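Local coordinates for protein phosphoribosylaminoimidazole-succinocarboxamide synthase (Ehrlichia chaffeensis str. Arkansas, PDB 3KRE) that catalyses the ATP-dependent joining of L-aspartate to 5-amino-1-(5-phosphoribosyl)imidazole-4-carboxylate, giving SAICAR in de novo purine biosynthesis, at residues K85-H90 with K173-K178; S76-K81 with N181-L186; K124-A129 with I138-Y143; V113-A118 with T222-D227; E52-A55 with K60-I63. One frame throughout, in Å; residues are numbered along the deposited sequence.

Interaction 1: residues K85-H90 with K173-K178; sequences KGIKTH and KILSLK
K178 reaches from helix 166-189 to the loop that follows helix 67-84, and one polar bond and a small apolar patch make up the contact between K85-H90 and K173-K178. The polar part is a hydrogen bond from K178 NZ to the backbone oxygen K85 O, 3.1 Å long. The ammonium meets this carbonyl almost head-on, with a C=O...N angle of 160°. K178 gets there because CG lies anti to its backbone N (chi1 178°) and the rest of the chain is extended, which carries the amine across the gap.

The apolar part centres on I87. Its CD1 methyl lies 3.8 Å from K178 CE and also touches CD and CG, the two side chains sliding past each other in opposite directions, while L175 CD2 approaches the same methyl at 4.1 Å. Isoleucine suits this buried place, since I87 also packs on L82, I179 and I182. Lysine suits the margin: its methylenes extend the apolar surface, and its charged end can stay near the surface of the protein.

Backbone geometry places the acceptor. G86, with positive phi (92°), is the C-prime residue of a Schellman motif ending helix 67-84, with I87 N bonded to L82 O and G86 N to I83 O; glycine tolerates this conformation readily. The acceptor therefore sits where the helix stops, and the positive charge of K178 would be expected to interact favourably with the negative, C-terminal end of the helix dipole, adding an electrostatic component to one hydrogen bond and a few methyl contacts.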
# COMPACT_ATOMS: atom_id res chain seq x y z
N LYS A 85 -15.69 4.94 5.18
CA LYS A 85 -16.34 3.66 5.49
C LYS A 85 -15.97 3.09 6.85
O LYS A 85 -16.30 1.95 7.13
CB LYS A 85 -16.02 2.59 4.42
CG LYS A 85 -16.36 2.98 3.03
CD LYS A 85 -17.85 2.99 2.81
CE LYS A 85 -18.18 3.07 1.31
NZ LYS A 85 -19.60 3.43 1.05
N GLY A 86 -15.30 3.87 7.70
CA GLY A 86 -15.03 3.50 9.06
C GLY A 86 -13.71 2.79 9.31
O GLY A 86 -13.48 2.28 10.41
N ILE A 87 -12.85 2.77 8.31
CA ILE A 87 -11.50 2.23 8.50
C ILE A 87 -10.63 3.26 9.23
O ILE A 87 -10.64 4.46 8.87
CB ILE A 87 -10.84 1.86 7.15
CG1 ILE A 87 -11.70 0.84 6.35
CG2 ILE A 87 -9.44 1.35 7.40
CD1 ILE A 87 -11.93 -0.56 7.00
N LYS A 88 -9.95 2.81 10.29
CA LYS A 88 -9.04 3.66 11.07
C LYS A 88 -7.72 3.75 10.31
O LYS A 88 -7.17 2.71 9.91
CB LYS A 88 -8.83 3.07 12.46
CG LYS A 88 -10.12 2.92 13.25
CD LYS A 88 -9.96 2.35 14.66
CE LYS A 88 -11.36 2.13 15.27
NZ LYS A 88 -11.27 1.62 16.68
N THR A 89 -7.20 4.97 10.16
CA THR A 89 -5.97 5.16 9.37
C THR A 89 -5.08 6.17 10.06
O THR A 89 -5.52 6.89 10.97
CB THR A 89 -6.24 5.70 7.97
OG1 THR A 89 -6.54 7.09 8.05
CG2 THR A 89 -7.39 4.97 7.28
N HIS A 90 -3.84 6.27 9.58
CA HIS A 90 -2.93 7.29 10.10
C HIS A 90 -3.14 8.68 9.47
O HIS A 90 -2.51 9.66 9.87
CB HIS A 90 -1.49 6.84 9.96
CG HIS A 90 -0.97 6.81 8.56
ND1 HIS A 90 0.38 6.70 8.28
CD2 HIS A 90 -1.60 6.94 7.38
CE1 HIS A 90 0.55 6.69 6.98
NE2 HIS A 90 -0.63 6.85 6.40
N LYS A 173 -7.28 -9.47 9.33
CA LYS A 173 -7.81 -10.16 8.16
C LYS A 173 -9.19 -9.59 7.77
O LYS A 173 -9.49 -9.37 6.58
CB LYS A 173 -7.85 -11.66 8.39
CG LYS A 173 -6.47 -12.24 8.66
CD LYS A 173 -6.47 -13.78 8.62
CE LYS A 173 -6.94 -14.37 9.86
NZ LYS A 173 -7.07 -15.87 9.69
N ILE A 174 -10.02 -9.33 8.77
CA ILE A 174 -11.36 -8.77 8.51
C ILE A 174 -11.21 -7.38 7.86
O ILE A 174 -11.88 -7.06 6.84
CB ILE A 174 -12.17 -8.66 9.81
CG1 ILE A 174 -12.59 -10.05 10.31
CG2 ILE A 174 -13.39 -7.73 9.60
CD1 ILE A 174 -13.09 -10.03 11.78
N LEU A 175 -10.32 -6.57 8.42
CA LEU A 175 -10.08 -5.22 7.91
C LEU A 175 -9.52 -5.27 6.49
O LEU A 175 -9.93 -4.48 5.64
CB LEU A 175 -9.11 -4.43 8.82
CG LEU A 175 -9.64 -4.03 10.19
CD1 LEU A 175 -8.49 -3.40 11.07
CD2 LEU A 175 -10.87 -3.07 10.09
N SER A 176 -8.56 -6.18 6.26
CA SER A 176 -7.95 -6.34 4.94
C SER A 176 -8.98 -6.70 3.89
O SER A 176 -8.98 -6.13 2.78
CB SER A 176 -6.78 -7.35 4.99
OG SER A 176 -5.73 -6.82 5.78
N LEU A 177 -9.87 -7.64 4.19
CA LEU A 177 -10.92 -8.01 3.27
C LEU A 177 -11.95 -6.87 3.05
O LEU A 177 -12.47 -6.70 1.95
CB LEU A 177 -11.62 -9.30 3.75
CG LEU A 177 -10.70 -10.52 3.73
CD1 LEU A 177 -11.34 -11.77 4.37
CD2 LEU A 177 -10.26 -10.78 2.25
N LYS A 178 -12.27 -6.13 4.11
CA LYS A 178 -13.20 -5.00 3.99
C LYS A 178 -12.56 -3.92 3.09
O LYS A 178 -13.22 -3.38 2.18
CB LYS A 178 -13.56 -4.43 5.36
CG LYS A 178 -14.50 -3.20 5.36
CD LYS A 178 -15.03 -2.82 6.80
CE LYS A 178 -15.67 -1.39 6.82
NZ LYS A 178 -16.13 -0.94 8.17

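Interaction 2: residues S76-K81 with N181-L186; sequences SFLMKK and NILSEL
L78 and L186 meet where helices 67-84 and 166-189 pass each other, the short axes of 76-81 and 181-186 coming within 11.0 Å at an angle of 120° between their directions. That is a wide separation; the helices meet through leucine methyls and the base of K81, and no hydrogen bond crosses between them.

The central atom is L78 CD2. It lies 3.7 Å from L186 CD1 and also touches the other methyl of that leucine, CD2, so that it faces both branches of the L186 fork. L183 CD2 also approaches L78 CD2, at 4.1 Å, from a direction roughly at right angles to that of L186 CD1. L186 adopts an unusual pose for a helical leucine: CG sits between the backbone N and the carbonyl carbon (chi1 81°), which swings the fork toward helix 67-84. Its CD2 methyl then rests against the base of K81, 3.9 Å from K81 CB, with CG of the lysine just beyond. Leucines suit the inner positions, where branched ends can fill the space between two distant backbones; lysine suits the exposed border, offering methylenes to the contact while its amine continues past it.

Other elements complete the packing. L257 of helix 246-257 touches L78 and L186, making a third helical wall, and F77 packs on it too. L78 also meets I218, whereas L183 turns to L194 of strand 192-204, linking the helix pair to the large antiparallel sheet.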
# COMPACT_ATOMS: atom_id res chain seq x y z
N SER A 76 -3.68 9.81 -0.20
CA SER A 76 -4.55 10.66 0.60
C SER A 76 -6.02 10.47 0.19
O SER A 76 -6.87 10.34 1.06
CB SER A 76 -4.11 12.12 0.52
OG SER A 76 -4.10 12.60 -0.82
N PHE A 77 -6.28 10.42 -1.12
CA PHE A 77 -7.62 10.22 -1.63
C PHE A 77 -8.21 8.90 -1.15
O PHE A 77 -9.35 8.87 -0.67
CB PHE A 77 -7.63 10.28 -3.18
CG PHE A 77 -8.97 10.10 -3.79
CD1 PHE A 77 -9.85 11.18 -3.94
CD2 PHE A 77 -9.38 8.84 -4.19
CE1 PHE A 77 -11.08 11.00 -4.50
CE2 PHE A 77 -10.61 8.65 -4.73
CZ PHE A 77 -11.47 9.73 -4.90
N LEU A 78 -7.48 7.81 -1.36
CA LEU A 78 -7.94 6.48 -0.96
C LEU A 78 -8.02 6.29 0.57
O LEU A 78 -8.98 5.65 1.07
CB LEU A 78 -7.05 5.40 -1.59
CG LEU A 78 -7.15 5.31 -3.15
CD1 LEU A 78 -6.16 4.29 -3.69
CD2 LEU A 78 -8.62 5.05 -3.74
N MET A 79 -7.10 6.88 1.31
CA MET A 79 -7.20 6.86 2.78
C MET A 79 -8.55 7.47 3.21
O MET A 79 -9.28 6.90 4.01
CB MET A 79 -6.04 7.64 3.44
CG MET A 79 -4.64 6.97 3.38
SD MET A 79 -4.42 5.75 4.68
CE MET A 79 -2.90 4.95 4.19
N LYS A 80 -8.88 8.64 2.67
CA LYS A 80 -10.12 9.29 2.99
C LYS A 80 -11.35 8.48 2.57
O LYS A 80 -12.31 8.44 3.32
CB LYS A 80 -10.15 10.70 2.37
CG LYS A 80 -11.44 11.44 2.54
CD LYS A 80 -11.78 11.68 4.04
CE LYS A 80 -12.77 12.82 4.20
NZ LYS A 80 -14.07 12.48 3.55
N LYS A 81 -11.31 7.83 1.41
CA LYS A 81 -12.38 6.90 1.04
C LYS A 81 -12.56 5.77 2.04
O LYS A 81 -13.68 5.39 2.36
CB LYS A 81 -12.12 6.35 -0.35
CG LYS A 81 -12.32 7.35 -1.49
CD LYS A 81 -13.71 7.90 -1.47
CE LYS A 81 -13.99 8.78 -2.65
NZ LYS A 81 -15.47 8.81 -2.92
N ASN A 181 -12.76 -5.01 -0.43
CA ASN A 181 -14.08 -4.77 -1.01
C ASN A 181 -14.29 -3.30 -1.39
O ASN A 181 -14.75 -3.01 -2.48
CB ASN A 181 -15.19 -5.17 -0.06
CG ASN A 181 -15.27 -6.67 0.12
OD1 ASN A 181 -14.81 -7.43 -0.72
ND2 ASN A 181 -15.89 -7.10 1.23
N ILE A 182 -13.97 -2.41 -0.47
CA ILE A 182 -14.12 -0.96 -0.71
C ILE A 182 -13.29 -0.47 -1.89
O ILE A 182 -13.80 0.18 -2.85
CB ILE A 182 -13.76 -0.13 0.53
CG1 ILE A 182 -14.68 -0.49 1.72
CG2 ILE A 182 -13.82 1.36 0.18
CD1 ILE A 182 -14.07 -0.09 3.09
N LEU A 183 -12.00 -0.79 -1.86
CA LEU A 183 -11.10 -0.39 -2.96
C LEU A 183 -11.47 -1.05 -4.29
O LEU A 183 -11.41 -0.40 -5.34
CB LEU A 183 -9.64 -0.70 -2.62
CG LEU A 183 -9.01 0.00 -1.43
CD1 LEU A 183 -7.53 -0.38 -1.24
CD2 LEU A 183 -9.12 1.53 -1.62
N SER A 184 -11.81 -2.34 -4.25
CA SER A 184 -12.18 -3.04 -5.49
C SER A 184 -13.37 -2.37 -6.15
O SER A 184 -13.39 -2.18 -7.35
CB SER A 184 -12.50 -4.53 -5.24
OG SER A 184 -11.34 -5.22 -4.95
N GLU A 185 -14.33 -1.96 -5.35
CA GLU A 185 -15.54 -1.35 -5.88
C GLU A 185 -15.24 0.04 -6.45
O GLU A 185 -15.67 0.40 -7.56
CB GLU A 185 -16.63 -1.29 -4.81
CG GLU A 185 -17.88 -0.55 -5.27
CD GLU A 185 -19.09 -0.74 -4.36
OE1 GLU A 185 -19.34 -1.89 -3.90
OE2 GLU A 185 -19.81 0.25 -4.16
N LEU A 186 -14.45 0.80 -5.73
CA LEU A 186 -14.23 2.17 -6.18
C LEU A 186 -13.38 2.17 -7.46
O LEU A 186 -13.67 2.93 -8.38
CB LEU A 186 -13.72 3.03 -5.04
CG LEU A 186 -12.31 3.06 -4.61
CD1 LEU A 186 -11.58 3.96 -5.59
CD2 LEU A 186 -12.27 3.58 -3.13

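Interaction 3: residues K124-A129 with I138-Y143; sequences KRFQIA and IIEFYY
R125 and E140 form a salt bridge, reinforced by a water, between the last turn of helix 120-126 and strand 133-143 of the large antiparallel sheet. The backbones stay far apart, with the CA atoms of R125 and E140 13.5 Å from each other, and two long side chains coming from opposite directions span the distance. R125 NH2 donates to E140 OE2 over 2.8 Å, on the syn side of the carboxylate though 29° out of its plane. The guanidinium and carboxylate planes are 25° apart.

A water mediates a second link: it accepts from R125 NE at 2.7 Å and donates to E140 OE1 at 2.9 Å, so both ends of the carboxylate are tied to the arginine. F126 puts the single ring atom CE2 over one face of the R125 guanidinium, 3.3 Å from its plane.

The helix ends here in a Schellman motif at Q127, which has positive phi. R125 itself holds CG between its backbone N and carbonyl carbon (chi1 75°) before extending toward the strand.

On the strand, Y142 OH donates to E140 OE1 from above the carboxylate plane, over 2.8 Å. The same oxygen forms a salt bridge with R115 NE of the adjacent strand, so the buried glutamate carries its charge between two arginines. M152 of strand 152-153 packs against R125, E140 and Y142.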
# COMPACT_ATOMS: atom_id res chain seq x y z
N LYS A 124 4.49 -16.80 -10.31
CA LYS A 124 5.75 -17.49 -10.61
C LYS A 124 5.89 -18.75 -9.76
O LYS A 124 6.19 -19.81 -10.28
CB LYS A 124 6.98 -16.60 -10.43
CG LYS A 124 7.13 -15.44 -11.45
CD LYS A 124 8.34 -14.53 -11.08
CE LYS A 124 8.17 -13.04 -11.46
NZ LYS A 124 7.74 -12.10 -10.33
N ARG A 125 5.66 -18.65 -8.45
CA ARG A 125 5.94 -19.80 -7.57
C ARG A 125 4.91 -20.93 -7.61
O ARG A 125 5.25 -22.08 -7.25
CB ARG A 125 6.24 -19.32 -6.13
CG ARG A 125 5.07 -18.87 -5.32
CD ARG A 125 5.51 -18.02 -4.15
NE ARG A 125 4.44 -17.82 -3.17
CZ ARG A 125 4.13 -18.68 -2.20
NH1 ARG A 125 4.78 -19.84 -2.08
NH2 ARG A 125 3.12 -18.39 -1.38
N PHE A 126 3.69 -20.64 -8.06
CA PHE A 126 2.66 -21.66 -8.24
C PHE A 126 2.46 -22.02 -9.72
O PHE A 126 1.64 -22.88 -10.03
CB PHE A 126 1.33 -21.22 -7.61
CG PHE A 126 1.41 -21.06 -6.12
CD1 PHE A 126 1.59 -22.16 -5.32
CD2 PHE A 126 1.39 -19.80 -5.52
CE1 PHE A 126 1.70 -22.03 -3.93
CE2 PHE A 126 1.52 -19.66 -4.14
CZ PHE A 126 1.66 -20.78 -3.34
N GLN A 127 3.23 -21.37 -10.59
CA GLN A 127 3.13 -21.53 -12.04
C GLN A 127 1.67 -21.46 -12.50
O GLN A 127 1.12 -22.35 -13.17
CB GLN A 127 3.87 -22.78 -12.50
CG GLN A 127 5.40 -22.63 -12.40
CD GLN A 127 5.99 -21.72 -13.48
OE1 GLN A 127 6.14 -22.14 -14.63
NE2 GLN A 127 6.35 -20.50 -13.10
N ILE A 128 1.03 -20.37 -12.09
CA ILE A 128 -0.35 -20.03 -12.44
C ILE A 128 -0.25 -18.73 -13.26
O ILE A 128 0.49 -17.83 -12.89
CB ILE A 128 -1.19 -19.83 -11.15
CG1 ILE A 128 -1.54 -21.17 -10.51
CG2 ILE A 128 -2.45 -19.02 -11.38
CD1 ILE A 128 -2.10 -21.00 -9.09
N ALA A 129 -0.96 -18.66 -14.37
CA ALA A 129 -0.85 -17.53 -15.29
C ALA A 129 -1.27 -16.20 -14.63
O ALA A 129 -2.27 -16.17 -13.91
CB ALA A 129 -1.70 -17.82 -16.54
N ILE A 138 -7.08 -14.01 -1.59
CA ILE A 138 -6.03 -14.67 -0.85
C ILE A 138 -5.14 -13.66 -0.12
O ILE A 138 -4.48 -12.84 -0.74
CB ILE A 138 -5.15 -15.55 -1.77
CG1 ILE A 138 -5.99 -16.65 -2.39
CG2 ILE A 138 -3.97 -16.17 -0.97
CD1 ILE A 138 -5.32 -17.47 -3.47
N ILE A 139 -5.10 -13.79 1.20
CA ILE A 139 -4.26 -13.01 2.04
C ILE A 139 -3.00 -13.80 2.33
O ILE A 139 -3.07 -14.97 2.71
CB ILE A 139 -4.93 -12.68 3.35
CG1 ILE A 139 -6.08 -11.73 3.08
CG2 ILE A 139 -3.91 -12.02 4.34
CD1 ILE A 139 -6.89 -11.37 4.28
N GLU A 140 -1.88 -13.14 2.15
CA GLU A 140 -0.57 -13.65 2.57
C GLU A 140 0.14 -12.62 3.44
O GLU A 140 0.04 -11.40 3.19
CB GLU A 140 0.26 -13.97 1.35
CG GLU A 140 -0.23 -15.10 0.41
CD GLU A 140 0.69 -15.34 -0.77
OE1 GLU A 140 1.13 -14.35 -1.38
OE2 GLU A 140 1.00 -16.51 -1.08
N PHE A 141 0.88 -13.11 4.44
CA PHE A 141 1.62 -12.25 5.37
C PHE A 141 3.11 -12.35 5.14
O PHE A 141 3.62 -13.45 4.91
CB PHE A 141 1.32 -12.68 6.81
CG PHE A 141 -0.10 -12.50 7.21
CD1 PHE A 141 -0.59 -11.23 7.48
CD2 PHE A 141 -0.96 -13.59 7.32
CE1 PHE A 141 -1.90 -11.04 7.89
CE2 PHE A 141 -2.30 -13.40 7.69
CZ PHE A 141 -2.77 -12.13 7.98
N TYR A 142 3.81 -11.21 5.23
CA TYR A 142 5.27 -11.19 5.11
C TYR A 142 5.86 -10.40 6.25
O TYR A 142 5.30 -9.42 6.69
CB TYR A 142 5.70 -10.59 3.78
CG TYR A 142 5.18 -11.35 2.60
CD1 TYR A 142 5.98 -12.27 1.95
CD2 TYR A 142 3.86 -11.17 2.16
CE1 TYR A 142 5.51 -12.98 0.89
CE2 TYR A 142 3.38 -11.89 1.10
CZ TYR A 142 4.22 -12.79 0.45
OH TYR A 142 3.74 -13.52 -0.62
N TYR A 143 7.00 -10.86 6.75
CA TYR A 143 7.77 -10.12 7.71
C TYR A 143 8.55 -9.01 6.97
O TYR A 143 9.29 -9.31 6.02
CB TYR A 143 8.76 -11.08 8.35
CG TYR A 143 9.73 -10.45 9.33
CD1 TYR A 143 9.28 -9.54 10.28
CD2 TYR A 143 11.08 -10.81 9.35
CE1 TYR A 143 10.16 -8.97 11.20
CE2 TYR A 143 11.94 -10.26 10.25
CZ TYR A 143 11.47 -9.33 11.17
OH TYR A 143 12.31 -8.76 12.11
O HOH W 1 3.09 -15.48 -3.24

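Interaction 4: residues V113-A118 with T222-D227; sequences VIRNLA and TCRLWD
L117 and W226 provide the apolar touch between V113-A118 and T222-D227, with L117 CD1 4.0 Å from W226 CZ3 on the six-membered ring. The branched aliphatic end meets the broad indole at a slant, and both side chains set out toward the opposing segment. Nearby, two arginines bring their ends together: R115 NH1 and R224 NH1 lie 4.3 Å apart, the R224 nitrogen near the plane of the R115 guanidinium, at its edge. No hydrogen bond crosses, and even the nearest CA atoms, those of R115 and R224, are 9.3 Å apart.

The next shell fixes these groups. One face of the R115 guanidinium lies against V113 CG1, 3.7 Å above its centre. R115 NE is bound in a salt bridge to E140, and R224 is held by D237 through NE and by D196 through NH1, the same D196 carboxylate making only a long, weak ion pair with R115 NH1.

Further out, strand 192-204 lies between strands 110-115 and 223-227, pairing with both, which explains why the two segments meet through side chains alone. The chain turns a corner at N116, where ND2 bonds to N180 and L194, and L117 lies just beyond this corner.

With carboxylates distributed around them, the two guanidinium groups probably sit this close at reduced cost, D196 bridged to R224 and only weakly to R115.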
# COMPACT_ATOMS: atom_id res chain seq x y z
N VAL A 113 -0.59 -8.90 2.20
CA VAL A 113 -0.83 -8.87 0.76
C VAL A 113 -2.14 -9.54 0.51
O VAL A 113 -2.36 -10.65 0.98
CB VAL A 113 0.31 -9.54 -0.04
CG1 VAL A 113 -0.07 -9.60 -1.51
CG2 VAL A 113 1.66 -8.79 0.17
N ILE A 114 -3.03 -8.84 -0.20
CA ILE A 114 -4.35 -9.31 -0.54
C ILE A 114 -4.40 -9.49 -2.07
O ILE A 114 -4.11 -8.55 -2.82
CB ILE A 114 -5.47 -8.32 -0.10
CG1 ILE A 114 -5.41 -8.06 1.41
CG2 ILE A 114 -6.81 -8.91 -0.41
CD1 ILE A 114 -4.42 -6.99 1.83
N ARG A 115 -4.74 -10.69 -2.51
CA ARG A 115 -4.73 -11.02 -3.96
C ARG A 115 -6.12 -11.42 -4.46
O ARG A 115 -6.76 -12.34 -3.90
CB ARG A 115 -3.76 -12.17 -4.22
CG ARG A 115 -2.36 -12.02 -3.62
CD ARG A 115 -1.44 -13.13 -4.03
NE ARG A 115 -0.13 -12.99 -3.41
CZ ARG A 115 0.88 -12.26 -3.90
NH1 ARG A 115 0.75 -11.60 -5.03
NH2 ARG A 115 2.02 -12.23 -3.26
N ASN A 116 -6.55 -10.74 -5.53
CA ASN A 116 -7.78 -11.05 -6.24
C ASN A 116 -7.54 -11.88 -7.49
O ASN A 116 -8.34 -12.75 -7.81
CB ASN A 116 -8.55 -9.77 -6.56
CG ASN A 116 -9.00 -9.05 -5.31
OD1 ASN A 116 -9.60 -9.67 -4.45
ND2 ASN A 116 -8.70 -7.77 -5.21
N LEU A 117 -6.49 -11.57 -8.21
CA LEU A 117 -5.99 -12.38 -9.31
C LEU A 117 -4.54 -12.74 -9.03
O LEU A 117 -3.86 -12.09 -8.25
CB LEU A 117 -6.07 -11.62 -10.63
CG LEU A 117 -7.30 -10.78 -10.98
CD1 LEU A 117 -7.05 -10.14 -12.39
CD2 LEU A 117 -8.59 -11.58 -10.95
N ALA A 118 -4.06 -13.79 -9.69
CA ALA A 118 -2.66 -14.17 -9.61
C ALA A 118 -1.79 -13.16 -10.34
O ALA A 118 -2.10 -12.78 -11.46
CB ALA A 118 -2.45 -15.52 -10.27
N THR A 222 1.84 0.27 -4.43
CA THR A 222 1.44 -0.79 -3.49
C THR A 222 0.20 -1.61 -3.94
O THR A 222 -0.20 -2.51 -3.23
CB THR A 222 1.17 -0.20 -2.07
OG1 THR A 222 0.05 0.68 -2.13
CG2 THR A 222 2.47 0.52 -1.50
N CYS A 223 -0.39 -1.27 -5.09
CA CYS A 223 -1.56 -1.96 -5.65
C CYS A 223 -1.27 -2.30 -7.10
O CYS A 223 -0.79 -1.43 -7.85
CB CYS A 223 -2.82 -1.08 -5.65
SG CYS A 223 -3.26 -0.36 -4.08
N ARG A 224 -1.56 -3.52 -7.51
CA ARG A 224 -1.56 -3.83 -8.94
C ARG A 224 -2.93 -3.44 -9.47
O ARG A 224 -3.97 -3.81 -8.87
CB ARG A 224 -1.31 -5.30 -9.24
CG ARG A 224 0.14 -5.69 -9.10
CD ARG A 224 0.41 -7.08 -9.64
NE ARG A 224 1.83 -7.29 -9.63
CZ ARG A 224 2.56 -7.81 -8.65
NH1 ARG A 224 2.00 -8.28 -7.54
NH2 ARG A 224 3.89 -7.84 -8.78
N LEU A 225 -2.91 -2.68 -10.56
CA LEU A 225 -4.12 -1.97 -11.07
C LEU A 225 -4.13 -2.15 -12.56
O LEU A 225 -3.23 -1.67 -13.23
CB LEU A 225 -4.04 -0.48 -10.74
CG LEU A 225 -4.06 -0.12 -9.26
CD1 LEU A 225 -3.73 1.40 -9.00
CD2 LEU A 225 -5.35 -0.55 -8.51
N TRP A 226 -5.13 -2.84 -13.09
CA TRP A 226 -5.20 -3.06 -14.53
C TRP A 226 -6.44 -2.41 -15.10
O TRP A 226 -7.51 -2.53 -14.54
CB TRP A 226 -5.27 -4.55 -14.89
CG TRP A 226 -4.08 -5.38 -14.48
CD1 TRP A 226 -2.93 -4.94 -13.89
CD2 TRP A 226 -3.94 -6.79 -14.63
NE1 TRP A 226 -2.08 -5.98 -13.67
CE2 TRP A 226 -2.68 -7.14 -14.10
CE3 TRP A 226 -4.76 -7.80 -15.14
CZ2 TRP A 226 -2.21 -8.45 -14.06
CZ3 TRP A 226 -4.29 -9.11 -15.12
CH2 TRP A 226 -3.03 -9.43 -14.58
N ASP A 227 -6.31 -1.75 -16.24
CA ASP A 227 -7.44 -1.25 -16.96
C ASP A 227 -8.32 -2.44 -17.35
O ASP A 227 -7.85 -3.46 -17.87
CB ASP A 227 -6.96 -0.48 -18.19
CG ASP A 227 -8.12 0.06 -19.00
OD1 ASP A 227 -8.76 0.96 -18.48
OD2 ASP A 227 -8.41 -0.49 -20.08

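Interaction 5: residues E52-A55 with K60-I63; sequences EITA and KAAI
K60 opens the second strand of this antiparallel beta hairpin as the hydrogen-bonded partner of A55: A55 N donates to K60 O at 2.9 Å, and the return bond from K60 N to A55 O is longer, 3.3 Å. The aliphatic part of K60 passes over A55, with K60 CD 4.2 Å from A55 CB, so the small alanine accommodates the long chain, whose amine goes on to a cation-pi contact with Y239.

A61 pairs with T54 in a non-hydrogen-bonded position, A61 CB lying 3.9 Å from T54 CG2. Here the backbones come close, the CA atoms of A61 and T54 being 4.2 Å apart, and a small side chain fits.

A62 bonds with I53 in both directions, I53 N to A62 O being 2.9 Å. Its methyl meets I53 CG2 on the same face as A55 and K60.

I63 ends the strand beside E52, and the two side chains run the same way, I63 CD1 3.6 Å from E52 CG; the carboxylate of E52 forms a salt bridge with K50.

The hairpin is a separate two-stranded sheet. Its face bearing I53, A55 and A62 packs on Y239 of helix 237-240, while the side chain of K67, at the start of helix 67-84, hydrogen-bonds through NZ to E52 O.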
# COMPACT_ATOMS: atom_id res chain seq x y z
N GLU A 52 11.71 8.44 -6.20
CA GLU A 52 12.47 7.23 -6.30
C GLU A 52 11.52 6.04 -6.48
O GLU A 52 10.43 6.00 -5.88
CB GLU A 52 13.36 7.08 -5.03
CG GLU A 52 14.39 8.21 -4.88
CD GLU A 52 15.18 8.17 -3.56
OE1 GLU A 52 15.16 7.13 -2.89
OE2 GLU A 52 15.84 9.17 -3.21
N ILE A 53 11.92 5.11 -7.32
CA ILE A 53 11.26 3.80 -7.45
C ILE A 53 12.37 2.75 -7.41
O ILE A 53 13.46 2.98 -7.90
CB ILE A 53 10.43 3.73 -8.78
CG1 ILE A 53 9.39 2.59 -8.79
CG2 ILE A 53 11.36 3.62 -10.03
CD1 ILE A 53 8.30 2.80 -9.93
N THR A 54 12.10 1.61 -6.79
CA THR A 54 13.05 0.51 -6.78
C THR A 54 12.31 -0.80 -7.02
O THR A 54 11.12 -0.92 -6.69
CB THR A 54 13.77 0.46 -5.43
OG1 THR A 54 12.83 0.15 -4.41
CG2 THR A 54 14.38 1.86 -5.09
N ALA A 55 13.00 -1.79 -7.55
CA ALA A 55 12.43 -3.13 -7.72
C ALA A 55 13.48 -4.23 -7.47
O ALA A 55 14.69 -3.96 -7.49
CB ALA A 55 11.84 -3.26 -9.13
N LYS A 60 17.28 -2.72 -9.02
CA LYS A 60 16.84 -1.79 -10.07
C LYS A 60 16.36 -0.54 -9.30
O LYS A 60 15.58 -0.66 -8.39
CB LYS A 60 15.64 -2.46 -10.80
CG LYS A 60 15.42 -2.29 -12.33
CD LYS A 60 13.96 -2.78 -12.67
CE LYS A 60 13.58 -2.88 -14.15
NZ LYS A 60 13.99 -1.67 -14.93
N ALA A 61 16.87 0.64 -9.63
CA ALA A 61 16.33 1.88 -9.05
C ALA A 61 16.34 2.98 -10.11
O ALA A 61 17.15 2.94 -11.02
CB ALA A 61 17.14 2.32 -7.76
N ALA A 62 15.40 3.91 -10.00
CA ALA A 62 15.26 5.02 -10.95
C ALA A 62 14.53 6.17 -10.30
O ALA A 62 13.83 5.99 -9.30
CB ALA A 62 14.48 4.60 -12.23
N ILE A 63 14.67 7.34 -10.91
CA ILE A 63 13.89 8.51 -10.54
C ILE A 63 12.81 8.65 -11.60
O ILE A 63 13.11 8.76 -12.78
CB ILE A 63 14.75 9.76 -10.56
CG1 ILE A 63 15.88 9.65 -9.54
CG2 ILE A 63 13.84 11.02 -10.33
CD1 ILE A 63 15.39 9.45 -8.12

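In the fold
Along the chain interaction 5 closes first. Interactions 1 and 2 then open and both return to helix 166-189; they touch, their centres about 10 Å apart. Interaction 3 is nested within the loops closed by interactions 1, 2 and 4, whereas interaction 4 alternates in sequence with 1 and 2. Interactions 3 and 4, with centres about 12 Å apart, share the sheet through strands 110-115 and 133-143, joined by the R115–E140 salt bridge. The 52-55/60-63 hairpin stands apart, about 29 Å from interaction 1 between centres and across the chain's centre from it. Thus 1 and 2 join helix 166-189 to helix 67-84 and its loop, while 3 and 4 belong to the main sheet.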